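Local coordinates for protein tRNA (guanine(6)-N2)-methyltransferase (Thermus thermophilus, PDB 3TMA) that methylates N2 of the guanosine at position 6 of tRNA(Phe), using S-adenosyl-L-methionine as the methyl donor, at residues A[21-26]-A[77-82]; A[35-40]-A[68-73]; A[114-119]-A[127-132]; A[151-156]-A[166-171]. One frame throughout, in Å; residues are numbered along the deposited sequence. Where two conformers were deposited one is given.

Interaction 1: A[21-26]-A[77-82]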
loop_
_atom_site.group_PDB
_atom_site.type_symbol
_atom_site.label_atom_id
_atom_site.label_comp_id
_atom_site.label_asym_id
_atom_site.label_seq_id
_atom_site.Cartn_x
_atom_site.Cartn_y
_atom_site.Cartn_z
ATOM N N TRP A 21 -11.963 9.944 14.196
ATOM C CA TRP A 21 -11.772 9.466 12.805
ATOM C C TRP A 21 -10.589 8.534 12.759
ATOM O O TRP A 21 -9.534 8.838 13.316
ATOM C CB TRP A 21 -11.524 10.650 11.852
ATOM C CG TRP A 21 -12.665 11.666 11.826
ATOM C CD1 TRP A 21 -12.942 12.632 12.783
ATOM C CD2 TRP A 21 -13.714 11.768 10.837
ATOM N NE1 TRP A 21 -14.111 13.321 12.426
ATOM C CE2 TRP A 21 -14.598 12.796 11.253
ATOM C CE3 TRP A 21 -13.985 11.096 9.631
ATOM C CZ2 TRP A 21 -15.699 13.202 10.474
ATOM C CZ3 TRP A 21 -15.085 11.496 8.862
ATOM C CH2 TRP A 21 -15.939 12.528 9.298
ATOM N N LEU A 22 -10.755 7.379 12.131
ATOM C CA LEU A 22 -9.620 6.560 11.813
ATOM C C LEU A 22 -9.146 7.039 10.449
ATOM O O LEU A 22 -9.929 7.049 9.485
ATOM C CB LEU A 22 -10.047 5.097 11.784
ATOM C CG LEU A 22 -9.045 4.140 11.159
ATOM C CD1 LEU A 22 -7.744 4.055 11.977
ATOM C CD2 LEU A 22 -9.718 2.777 11.036
ATOM N N GLU A 23 -7.873 7.430 10.343
ATOM C CA GLU A 23 -7.300 7.686 9.023
ATOM C C GLU A 23 -6.301 6.600 8.590
ATOM O O GLU A 23 -5.380 6.253 9.337
ATOM C CB GLU A 23 -6.639 9.066 9.002
ATOM C CG GLU A 23 -6.033 9.440 7.610
ATOM C CD GLU A 23 -5.670 10.943 7.527
ATOM O OE1 GLU A 23 -6.595 11.778 7.330
ATOM O OE2 GLU A 23 -4.461 11.293 7.690
ATOM N N ALA A 24 -6.501 6.042 7.406
ATOM C CA ALA A 24 -5.583 5.064 6.858
ATOM C C ALA A 24 -4.868 5.662 5.637
ATOM O O ALA A 24 -5.495 6.371 4.837
ATOM C CB ALA A 24 -6.342 3.760 6.462
ATOM N N THR A 25 -3.576 5.372 5.491
ATOM C CA THR A 25 -2.834 5.865 4.341
ATOM C C THR A 25 -2.436 4.706 3.430
ATOM O O THR A 25 -2.241 3.572 3.881
ATOM C CB THR A 25 -1.539 6.590 4.752
ATOM O OG1 THR A 25 -0.712 5.669 5.452
ATOM C CG2 THR A 25 -1.837 7.753 5.675
ATOM N N THR A 26 -2.305 5.000 2.140
ATOM C CA THR A 26 -1.948 3.979 1.146
ATOM C C THR A 26 -1.120 4.721 0.069
ATOM O O THR A 26 -0.868 5.919 0.213
ATOM C CB THR A 26 -3.247 3.328 0.567
ATOM O OG1 THR A 26 -2.922 2.223 -0.287
ATOM C CG2 THR A 26 -4.139 4.370 -0.216
ATOM N N VAL A 77 -3.803 6.143 11.814
ATOM C CA VAL A 77 -3.848 7.193 12.875
ATOM C C VAL A 77 -5.266 7.299 13.419
ATOM O O VAL A 77 -6.201 7.386 12.659
ATOM C CB VAL A 77 -3.435 8.575 12.259
ATOM C CG1 VAL A 77 -3.374 9.672 13.308
ATOM C CG2 VAL A 77 -2.028 8.418 11.625
ATOM N N LEU A 78 -5.429 7.349 14.730
ATOM C CA LEU A 78 -6.724 7.707 15.312
ATOM C C LEU A 78 -6.719 9.185 15.631
ATOM O O LEU A 78 -5.907 9.618 16.460
ATOM C CB LEU A 78 -6.980 6.895 16.583
ATOM C CG LEU A 78 -8.197 7.265 17.451
ATOM C CD1 LEU A 78 -9.446 6.982 16.693
ATOM C CD2 LEU A 78 -8.134 6.427 18.749
ATOM N N PHE A 79 -7.541 9.965 14.921
ATOM C CA PHE A 79 -7.654 11.390 15.188
ATOM C C PHE A 79 -8.784 11.534 16.176
ATOM O O PHE A 79 -9.895 11.083 15.886
ATOM C CB PHE A 79 -7.914 12.189 13.903
ATOM C CG PHE A 79 -6.683 12.380 13.067
ATOM C CD1 PHE A 79 -5.508 12.933 13.634
ATOM C CD2 PHE A 79 -6.676 11.997 11.717
ATOM C CE1 PHE A 79 -4.339 13.096 12.846
ATOM C CE2 PHE A 79 -5.516 12.193 10.910
ATOM C CZ PHE A 79 -4.365 12.772 11.476
ATOM N N ARG A 80 -8.462 12.024 17.381
ATOM C CA ARG A 80 -9.447 12.279 18.417
ATOM C C ARG A 80 -10.079 13.650 18.366
ATOM O O ARG A 80 -11.097 13.883 19.001
ATOM C CB ARG A 80 -8.905 11.994 19.838
ATOM C CG ARG A 80 -8.629 10.476 20.120
ATOM C CD ARG A 80 -8.413 10.223 21.665
ATOM N NE ARG A 80 -8.244 8.796 21.955
ATOM C CZ ARG A 80 -7.068 8.195 22.102
ATOM N NH1 ARG A 80 -5.935 8.899 22.069
ATOM N NH2 ARG A 80 -7.030 6.878 22.343
ATOM N N ALA A 81 -9.513 14.572 17.613
ATOM C CA ALA A 81 -10.180 15.879 17.441
ATOM C C ALA A 81 -9.961 16.344 16.026
ATOM O O ALA A 81 -8.880 16.137 15.442
ATOM C CB ALA A 81 -9.601 16.921 18.366
ATOM N N ARG A 82 -10.958 17.032 15.505
ATOM C CA ARG A 82 -10.774 17.785 14.271
ATOM C C ARG A 82 -11.378 19.145 14.516
ATOM O O ARG A 82 -12.486 19.252 15.038
ATOM C CB ARG A 82 -11.509 17.032 13.164
ATOM C CG ARG A 82 -11.749 17.721 11.872
ATOM C CD ARG A 82 -12.498 16.665 10.984
ATOM N NE ARG A 82 -12.633 17.033 9.574
ATOM C CZ ARG A 82 -12.890 16.170 8.588
ATOM N NH1 ARG A 82 -12.949 16.622 7.352
ATOM N NH2 ARG A 82 -13.059 14.859 8.833
#
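One face of the Trp21 indole carries the guanidinium of Arg82, whose NH2 sits 3.4 Å above the ring plane and over its centre. The arrangement is a cation-pi contact: Arg82 CZ stands 4.7 Å from the centroid of the six-membered ring of Trp21, yet the two planes are turned 60° apart, so the guanidinium tips one nitrogen onto the ring instead of lying flat on it. Arg82 gets there by holding CG anti to its own backbone N (chi1 166°) and running extended out to NE. The Phe79 ring has Val77 CG1 over one face, while at its edge the Glu23 carboxylate, nearly perpendicular to the ring, brings OE2 to 3.5 Å from Phe79 CE2.

Beneath these groups, strands 21-25 and 76-84 run antiparallel in the sheet of the N-terminal, THUMP-containing half of the enzyme. Trp21 pairs with Phe79 and Glu23 with Val77 as hydrogen-bonded pairs, and all four side chains share one face; Leu22 and Leu78 form the intervening non-hydrogen-bonded pair on the other, where helix 31-41 packs against Leu22.

The charged ends have further partners: Glu23 forms salt bridges with Arg159 and Arg57, and Arg82 with Glu48 and Glu162. The buried Glu23 carboxylate and the Arg82 guanidinium over the indole are thus both probably charge-compensated, and Glu23 is probably kept ionised by its two arginines.

Interaction 2: A[35-40]-A[68-73]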
loop_
_atom_site.group_PDB
_atom_site.type_symbol
_atom_site.label_atom_id
_atom_site.label_comp_id
_atom_site.label_asym_id
_atom_site.label_seq_id
_atom_site.Cartn_x
_atom_site.Cartn_y
_atom_site.Cartn_z
ATOM N N LEU A 35 -10.748 2.355 0.369
ATOM C CA LEU A 35 -12.098 2.667 0.835
ATOM C C LEU A 35 -13.005 1.422 0.819
ATOM O O LEU A 35 -13.742 1.185 1.777
ATOM C CB LEU A 35 -12.716 3.791 -0.007
ATOM C CG LEU A 35 -14.182 4.094 0.235
ATOM C CD1 LEU A 35 -14.364 4.589 1.664
ATOM C CD2 LEU A 35 -14.723 5.112 -0.804
ATOM N N GLU A 36 -12.886 0.593 -0.207
ATOM C CA GLU A 36 -13.634 -0.677 -0.238
ATOM C C GLU A 36 -13.262 -1.627 0.901
ATOM O O GLU A 36 -14.156 -2.283 1.492
ATOM C CB GLU A 36 -13.494 -1.389 -1.587
ATOM C CG GLU A 36 -14.070 -0.549 -2.719
ATOM C CD GLU A 36 -13.677 -1.019 -4.129
ATOM O OE1 GLU A 36 -13.151 -2.147 -4.303
ATOM O OE2 GLU A 36 -13.903 -0.223 -5.073
ATOM N N GLU A 37 -11.954 -1.799 1.135
ATOM C CA GLU A 37 -11.499 -2.614 2.303
ATOM C C GLU A 37 -12.029 -2.092 3.636
ATOM O O GLU A 37 -12.547 -2.858 4.455
ATOM C CB GLU A 37 -9.962 -2.722 2.353
ATOM C CG GLU A 37 -9.552 -4.003 3.051
ATOM C CD GLU A 37 -8.039 -4.195 3.183
ATOM O OE1 GLU A 37 -7.268 -3.225 2.924
ATOM O OE2 GLU A 37 -7.634 -5.314 3.583
ATOM N N LEU A 38 -11.889 -0.793 3.877
ATOM C CA LEU A 38 -12.396 -0.200 5.112
ATOM C C LEU A 38 -13.905 -0.349 5.279
ATOM O O LEU A 38 -14.418 -0.620 6.391
ATOM C CB LEU A 38 -12.003 1.280 5.218
ATOM C CG LEU A 38 -10.586 1.590 5.695
ATOM C CD1 LEU A 38 -10.187 3.053 5.310
ATOM C CD2 LEU A 38 -10.475 1.390 7.229
ATOM N N SER A 39 -14.627 -0.190 4.175
ATOM C CA SER A 39 -16.083 -0.196 4.206
ATOM C C SER A 39 -16.590 -1.594 4.524
ATOM O O SER A 39 -17.620 -1.755 5.147
ATOM C CB SER A 39 -16.637 0.261 2.845
ATOM O OG SER A 39 -18.034 0.452 2.909
ATOM N N ALA A 40 -15.870 -2.612 4.064
ATOM C CA ALA A 40 -16.252 -3.981 4.415
ATOM C C ALA A 40 -15.937 -4.291 5.889
ATOM O O ALA A 40 -16.644 -5.068 6.550
ATOM C CB ALA A 40 -15.581 -4.985 3.478
ATOM N N LEU A 68 -5.810 -3.493 12.125
ATOM C CA LEU A 68 -4.462 -3.911 11.733
ATOM C C LEU A 68 -4.439 -5.043 10.684
ATOM O O LEU A 68 -3.368 -5.453 10.240
ATOM C CB LEU A 68 -3.649 -4.331 12.948
ATOM C CG LEU A 68 -3.497 -3.264 14.044
ATOM C CD1 LEU A 68 -2.936 -3.902 15.343
ATOM C CD2 LEU A 68 -2.623 -2.118 13.599
ATOM N N GLY A 69 -5.607 -5.528 10.284
ATOM C CA GLY A 69 -5.712 -6.599 9.291
ATOM C C GLY A 69 -5.825 -6.053 7.868
ATOM O O GLY A 69 -5.980 -6.827 6.887
ATOM N N LEU A 70 -5.801 -4.726 7.745
ATOM C CA LEU A 70 -5.964 -4.070 6.426
ATOM C C LEU A 70 -4.781 -4.405 5.539
ATOM O O LEU A 70 -3.638 -4.332 5.971
ATOM C CB LEU A 70 -6.069 -2.549 6.589
ATOM C CG LEU A 70 -7.380 -2.093 7.214
ATOM C CD1 LEU A 70 -7.317 -0.615 7.667
ATOM C CD2 LEU A 70 -8.550 -2.360 6.264
ATOM N N ARG A 71 -5.059 -4.824 4.314
ATOM C CA ARG A 71 -4.004 -5.161 3.378
ATOM C C ARG A 71 -3.668 -4.032 2.396
ATOM O O ARG A 71 -2.691 -4.145 1.650
ATOM C CB ARG A 71 -4.385 -6.424 2.608
ATOM C CG ARG A 71 -4.578 -7.616 3.543
ATOM C CD ARG A 71 -3.327 -8.396 3.512
ATOM N NE ARG A 71 -3.637 -9.803 3.559
ATOM C CZ ARG A 71 -2.759 -10.776 3.375
ATOM N NH1 ARG A 71 -1.513 -10.504 3.012
ATOM N NH2 ARG A 71 -3.163 -12.034 3.508
ATOM N N LEU A 72 -4.453 -2.960 2.370
ATOM C CA LEU A 72 -4.082 -1.855 1.488
ATOM C C LEU A 72 -3.542 -0.646 2.257
ATOM O O LEU A 72 -3.368 0.413 1.671
ATOM C CB LEU A 72 -5.282 -1.435 0.644
ATOM C CG LEU A 72 -5.649 -2.526 -0.385
ATOM C CD1 LEU A 72 -7.123 -2.437 -0.781
ATOM C CD2 LEU A 72 -4.715 -2.398 -1.597
ATOM N N ALA A 73 -3.284 -0.792 3.555
ATOM C CA ALA A 73 -2.867 0.374 4.336
ATOM C C ALA A 73 -1.389 0.349 4.665
ATOM O O ALA A 73 -0.814 -0.716 4.919
ATOM C CB ALA A 73 -3.700 0.496 5.628
#
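Glu37 grips the loop 68-73 with both carboxylate oxygens. Its OE2 accepts a nearly straight bond from Arg71 N (2.7 Å, 171°), and OE1 takes the more bent one from Leu72 N at 2.9 Å. Each oxygen uses its syn lone pair, so the carboxylate meets two successive backbone N-H groups as a fork and its rotation is fixed. The side chain reaches them by setting CG anti to the backbone N (chi1 -153°) and staying extended beyond it.

Leu70 CD2 packs on the end of the Glu37 chain, 3.6 Å from Glu37 CD, while its other methyl, CD1, packs on Leu38 CD2 at 3.8 Å. Leu72 CB lies 3.5 Å from Glu37 OE1. In this way helix 31-41, which covers one face of the N-terminal sheet, fastens the loop leading from strand 55-59 towards strand 76-84.

Farther out, Leu38 rests on Val56 and Ile58 of strand 55-59, and Leu72 packs on Leu33 and Leu34 of the same helix 31-41. Arg71 leads away from Glu37 into the methyltransferase domain, where NH1 forms a salt bridge with Glu220 and NH2 a hydrogen bond with Ser223. Its side chain lies about 9 Å from that of Thr216, a residue inferred by similarity to bind S-adenosyl-L-methionine.

Interaction 3: A[114-119]-A[127-132]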
loop_
_atom_site.group_PDB
_atom_site.type_symbol
_atom_site.label_atom_id
_atom_site.label_comp_id
_atom_site.label_asym_id
_atom_site.label_seq_id
_atom_site.Cartn_x
_atom_site.Cartn_y
_atom_site.Cartn_z
ATOM N N VAL A 114 6.073 14.261 18.841
ATOM C CA VAL A 114 4.991 14.774 17.993
ATOM C C VAL A 114 5.526 14.820 16.544
ATOM O O VAL A 114 6.688 15.184 16.306
ATOM C CB VAL A 114 4.546 16.193 18.410
ATOM C CG1 VAL A 114 3.368 16.694 17.544
ATOM C CG2 VAL A 114 4.134 16.243 19.910
ATOM N N GLU A 115 4.717 14.357 15.601
ATOM C CA GLU A 115 5.030 14.483 14.182
ATOM C C GLU A 115 3.933 15.369 13.604
ATOM O O GLU A 115 2.739 15.016 13.662
ATOM C CB GLU A 115 5.016 13.106 13.525
ATOM C CG GLU A 115 6.231 12.256 13.899
ATOM C CD GLU A 115 6.236 10.871 13.228
ATOM O OE1 GLU A 115 5.261 10.538 12.514
ATOM O OE2 GLU A 115 7.209 10.114 13.444
ATOM N N ALA A 116 4.304 16.568 13.163
ATOM C CA ALA A 116 3.291 17.476 12.597
ATOM C C ALA A 116 3.473 17.598 11.101
ATOM O O ALA A 116 4.592 17.561 10.612
ATOM C CB ALA A 116 3.352 18.857 13.258
ATOM N N ARG A 117 2.376 17.716 10.358
ATOM C CA ARG A 117 2.458 17.884 8.904
ATOM C C ARG A 117 1.498 19.004 8.547
ATOM O O ARG A 117 0.492 19.210 9.237
ATOM C CB ARG A 117 1.995 16.603 8.194
ATOM C CG ARG A 117 2.912 15.408 8.359
ATOM C CD ARG A 117 2.347 14.202 7.603
ATOM N NE ARG A 117 3.134 12.988 7.831
ATOM N N ARG A 118 1.803 19.725 7.477
ATOM C CA ARG A 118 0.980 20.853 7.036
ATOM C C ARG A 118 0.710 20.730 5.552
ATOM O O ARG A 118 1.587 20.340 4.791
ATOM C CB ARG A 118 1.713 22.180 7.241
ATOM C CG ARG A 118 1.885 22.603 8.673
ATOM C CD ARG A 118 2.602 23.954 8.691
ATOM N NE ARG A 118 3.798 23.922 7.854
ATOM C CZ ARG A 118 4.037 24.759 6.854
ATOM N NH1 ARG A 118 5.143 24.640 6.142
ATOM N NH2 ARG A 118 3.177 25.721 6.574
ATOM N N GLU A 119 -0.493 21.113 5.158
ATOM C CA GLU A 119 -0.854 21.351 3.772
ATOM C C GLU A 119 -1.533 22.723 3.691
ATOM O O GLU A 119 -2.347 23.065 4.541
ATOM C CB GLU A 119 -1.777 20.228 3.275
ATOM C CG GLU A 119 -1.056 18.872 3.260
ATOM C CD GLU A 119 -1.911 17.696 2.778
ATOM O OE1 GLU A 119 -3.122 17.885 2.478
ATOM O OE2 GLU A 119 -1.343 16.573 2.714
ATOM N N PRO A 127 7.813 22.126 12.664
ATOM C CA PRO A 127 8.587 22.069 13.913
ATOM C C PRO A 127 8.025 22.960 15.041
ATOM O O PRO A 127 8.061 22.538 16.199
ATOM C CB PRO A 127 9.981 22.531 13.488
ATOM C CG PRO A 127 10.077 22.093 12.084
ATOM C CD PRO A 127 8.685 22.384 11.508
ATOM N N GLU A 128 7.480 24.139 14.739
ATOM C CA GLU A 128 6.837 24.964 15.815
ATOM C C GLU A 128 5.654 24.251 16.504
ATOM O O GLU A 128 5.433 24.391 17.738
ATOM C CB GLU A 128 6.335 26.300 15.280
ATOM C CG GLU A 128 7.402 27.362 15.108
ATOM C CD GLU A 128 6.837 28.646 14.488
ATOM O OE1 GLU A 128 6.555 28.647 13.271
ATOM O OE2 GLU A 128 6.651 29.646 15.218
ATOM N N VAL A 129 4.843 23.572 15.692
ATOM C CA VAL A 129 3.701 22.822 16.186
ATOM C C VAL A 129 4.211 21.689 17.073
ATOM O O VAL A 129 3.674 21.451 18.157
ATOM C CB VAL A 129 2.866 22.231 15.021
ATOM C CG1 VAL A 129 1.785 21.268 15.557
ATOM C CG2 VAL A 129 2.167 23.355 14.203
ATOM N N GLU A 130 5.220 20.957 16.599
ATOM C CA GLU A 130 5.801 19.882 17.405
ATOM C C GLU A 130 6.323 20.380 18.742
ATOM O O GLU A 130 6.139 19.731 19.793
ATOM C CB GLU A 130 6.892 19.130 16.634
ATOM C CG GLU A 130 6.298 18.453 15.352
ATOM C CD GLU A 130 7.382 17.826 14.428
ATOM O OE1 GLU A 130 8.575 17.966 14.750
ATOM O OE2 GLU A 130 7.035 17.213 13.374
ATOM N N ARG A 131 6.984 21.512 18.744
ATOM C CA ARG A 131 7.517 21.996 20.013
ATOM C C ARG A 131 6.403 22.406 20.961
ATOM O O ARG A 131 6.396 22.001 22.123
ATOM C CB ARG A 131 8.507 23.140 19.830
ATOM C CG ARG A 131 8.858 23.838 21.146
ATOM C CD ARG A 131 10.115 24.641 20.970
ATOM N NE ARG A 131 9.892 25.874 20.235
ATOM C CZ ARG A 131 9.620 27.038 20.817
ATOM N NH1 ARG A 131 9.506 28.142 20.075
ATOM N NH2 ARG A 131 9.524 27.110 22.151
ATOM N N ARG A 132 5.458 23.214 20.473
ATOM C CA ARG A 132 4.393 23.731 21.345
ATOM C C ARG A 132 3.491 22.583 21.911
ATOM O O ARG A 132 3.271 22.475 23.120
ATOM C CB ARG A 132 3.537 24.751 20.587
ATOM C CG ARG A 132 2.292 25.237 21.398
ATOM C CD ARG A 132 2.671 26.374 22.383
ATOM N NE ARG A 132 3.183 27.521 21.639
ATOM C CZ ARG A 132 2.500 28.648 21.461
ATOM N NH1 ARG A 132 1.294 28.792 22.013
ATOM N NH2 ARG A 132 3.010 29.613 20.713
#
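Val129 and Glu130 of helix 126-141 meet Val114 and Ala116 of strand 112-119, the first two elements of a beta-alpha-beta unit completed by strand 152-159 in the THUMP domain. The short helical and strand segments run at 145° to one another, their axes approaching to 7.3 Å. The close approach is consistent with the small side chain of Ala116 lying where the helix comes down on the strand.

Along the helix, Val129 is the first residue to engage. Its CG1 lies 3.7 Å from Ala116 CB, in an apolar contact that faces the interior; Val156 of the neighbouring strand and Leu91 and Leu94 of helix 90-99 enclose the same side chain.

Glu130 follows and works quite differently. With CG anti to the carbonyl carbon (chi1 -62°) and the chain extended beyond it, the side chain lies along the strand backbone, sliding past Val114 in the opposite direction. Its aliphatic part is used for packing: CG is 3.6 Å from Ala116 CB, and Val114 CG1 comes to 4.1 Å from the same Glu130 CG. The carboxylate carbon, CD, passes 3.3 Å from Val114 O. OE1 has a long, weak ion pair with Arg113, which could offset some of the negative charge beside that carbonyl.

The other oxygen takes up an N-H of the outermost strand of the sheet: Ala116 N donates to Glu130 OE2 over 2.8 Å, almost straight at 175°, and the oxygen receives it on its anti lone pair, away from OE1.

Interaction 4: A[151-156]-A[166-171]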
loop_
_atom_site.group_PDB
_atom_site.type_symbol
_atom_site.label_atom_id
_atom_site.label_comp_id
_atom_site.label_asym_id
_atom_site.label_seq_id
_atom_site.Cartn_x
_atom_site.Cartn_y
_atom_site.Cartn_z
ATOM N N ALA A 151 8.476 5.731 21.652
ATOM C CA ALA A 151 7.516 4.644 21.843
ATOM C C ALA A 151 6.104 4.916 21.328
ATOM O O ALA A 151 5.388 3.967 21.011
ATOM C CB ALA A 151 7.482 4.188 23.294
ATOM N N VAL A 152 5.673 6.181 21.285
ATOM C CA VAL A 152 4.333 6.508 20.772
ATOM C C VAL A 152 4.518 7.761 19.925
ATOM O O VAL A 152 5.333 8.630 20.284
ATOM C CB VAL A 152 3.375 6.873 21.923
ATOM C CG1 VAL A 152 2.041 7.371 21.378
ATOM C CG2 VAL A 152 3.161 5.681 22.848
ATOM N N ARG A 153 3.818 7.850 18.805
ATOM C CA ARG A 153 3.908 9.026 17.968
ATOM C C ARG A 153 2.591 9.776 17.984
ATOM O O ARG A 153 1.569 9.254 17.552
ATOM C CB ARG A 153 4.334 8.654 16.541
ATOM C CG ARG A 153 5.717 7.959 16.487
ATOM C CD ARG A 153 6.244 7.779 15.046
ATOM N NE ARG A 153 7.511 7.054 15.060
ATOM C CZ ARG A 153 8.682 7.566 14.696
ATOM N NH1 ARG A 153 8.759 8.792 14.196
ATOM N NH2 ARG A 153 9.781 6.828 14.804
ATOM N N VAL A 154 2.632 10.987 18.521
ATOM C CA VAL A 154 1.486 11.902 18.490
ATOM C C VAL A 154 1.474 12.593 17.116
ATOM O O VAL A 154 2.515 13.041 16.633
ATOM C CB VAL A 154 1.595 12.975 19.651
ATOM C CG1 VAL A 154 0.520 14.120 19.480
ATOM C CG2 VAL A 154 1.400 12.283 21.021
ATOM N N ARG A 155 0.307 12.677 16.491
ATOM C CA ARG A 155 0.169 13.237 15.152
ATOM C C ARG A 155 -0.708 14.492 15.200
ATOM O O ARG A 155 -1.809 14.483 15.782
ATOM C CB ARG A 155 -0.462 12.190 14.194
ATOM C CG ARG A 155 0.424 10.927 13.982
ATOM C CD ARG A 155 1.505 11.268 12.999
ATOM N NE ARG A 155 0.828 11.797 11.831
ATOM C CZ ARG A 155 0.502 11.075 10.763
ATOM N NH1 ARG A 155 0.928 9.816 10.657
ATOM N NH2 ARG A 155 -0.201 11.638 9.783
ATOM N N VAL A 156 -0.198 15.579 14.621
ATOM C CA VAL A 156 -0.981 16.776 14.398
ATOM C C VAL A 156 -0.873 17.122 12.913
ATOM O O VAL A 156 0.245 17.285 12.385
ATOM C CB VAL A 156 -0.423 17.979 15.207
ATOM C CG1 VAL A 156 -1.319 19.251 14.984
ATOM C CG2 VAL A 156 -0.316 17.625 16.722
ATOM N N GLY A 166 -4.210 13.452 17.140
ATOM C CA GLY A 166 -4.412 12.077 17.636
ATOM C C GLY A 166 -3.114 11.308 17.727
ATOM O O GLY A 166 -2.060 11.891 17.943
ATOM N N VAL A 167 -3.202 9.984 17.580
ATOM C CA VAL A 167 -2.083 9.105 17.881
ATOM C C VAL A 167 -1.953 8.090 16.732
ATOM O O VAL A 167 -2.954 7.594 16.192
ATOM C CB VAL A 167 -2.287 8.413 19.302
ATOM C CG1 VAL A 167 -3.616 7.670 19.354
ATOM C CG2 VAL A 167 -1.157 7.473 19.625
ATOM N N GLN A 168 -0.723 7.905 16.266
ATOM C CA GLN A 168 -0.420 6.838 15.333
ATOM C C GLN A 168 -0.646 5.458 15.968
ATOM O O GLN A 168 -0.170 5.192 17.059
ATOM C CB GLN A 168 1.019 6.965 14.848
ATOM C CG GLN A 168 1.301 6.129 13.606
ATOM C CD GLN A 168 2.525 6.661 12.853
ATOM O OE1 GLN A 168 2.572 7.829 12.475
ATOM N NE2 GLN A 168 3.508 5.807 12.650
ATOM N N LEU A 169 -1.386 4.594 15.293
ATOM C CA LEU A 169 -1.699 3.270 15.865
ATOM C C LEU A 169 -0.660 2.241 15.488
ATOM O O LEU A 169 -0.482 1.254 16.185
ATOM C CB LEU A 169 -3.088 2.771 15.429
ATOM C CG LEU A 169 -4.211 3.724 15.770
ATOM C CD1 LEU A 169 -5.481 3.258 15.073
ATOM C CD2 LEU A 169 -4.416 3.762 17.311
ATOM N N THR A 170 -0.066 2.425 14.318
ATOM C CA THR A 170 0.934 1.502 13.783
ATOM C C THR A 170 2.330 1.998 14.174
ATOM O O THR A 170 2.600 3.187 14.068
ATOM C CB THR A 170 0.832 1.492 12.213
ATOM O OG1 THR A 170 0.645 2.851 11.744
ATOM C CG2 THR A 170 -0.357 0.642 11.801
ATOM N N GLU A 171 3.207 1.097 14.613
ATOM C CA GLU A 171 4.617 1.449 14.826
ATOM C C GLU A 171 5.351 1.314 13.491
ATOM O O GLU A 171 5.722 2.302 12.864
ATOM C CB GLU A 171 5.263 0.519 15.867
ATOM C CG GLU A 171 4.335 0.079 17.026
ATOM C CD GLU A 171 5.108 -0.235 18.312
ATOM O OE1 GLU A 171 5.894 -1.211 18.322
ATOM O OE2 GLU A 171 4.917 0.491 19.313
HETATM O O HOH W 1 2.869 2.854 19.263
HETATM O O HOH W 2 2.432 5.615 18.127
#
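Arg155 and Gln168 reach across a beta hairpin of the THUMP domain, formed by strands 152-159 and 162-168, with their flat ends almost perpendicular, 87° between guanidinium and amide. Arg155 NH1 donates to Gln168 OE1 at 3.2 Å; the acceptor lies in the guanidinium plane, at its edge, whereas the donor is tilted 34° from the amide carbonyl plane. Arg155 folds back to make this bond, bent at both chi2 and chi3, and its NH2 is taken by Asp157 in a salt bridge. The amide of Gln168 is held from its other end too, since NE2 donates to Thr170 O.

Arg153 takes another course: it lies beside Gln168 and points the same way, CB to CB 4.1 Å. Beside the face that carries Val154 and Val167, Val152 CG1 meets Val167 CG2 obliquely at 3.6 Å.

The ladder below consists of a hydrogen-bonded pair, Arg155 with Gly166, next to the non-hydrogen-bonded Val154 and Val167. Gln168 N also bonds to Arg153 O. Water opens the other half of that pairing: one molecule accepts from Arg153 N at 2.7 Å and donates to Gln168 O at 2.8 Å.

Interactions 1, 3 and 4 all reach one sheet and illustrate how its chemistry changes with position. Interaction 1 is the buried one, its backbone ladder flanked by compensated charges; the other three are partly buried. Interaction 4 takes water into its strand pairing, and interaction 3 sets a helix against the outermost strand 112-119. Strands 76-84 and 162-168 are neighbours, joined by Leu78 N to Val167 O, while Glu115 N with Val154 O and Val129 packing on Val156 tie interactions 3 and 4. Interaction 2 stands apart from the sheet pairing: there a helix carboxylate binds loop N-H groups near the methyltransferase domain. It still touches interaction 1, through Thr26 with Leu72 and through Leu38 packing on Leu22.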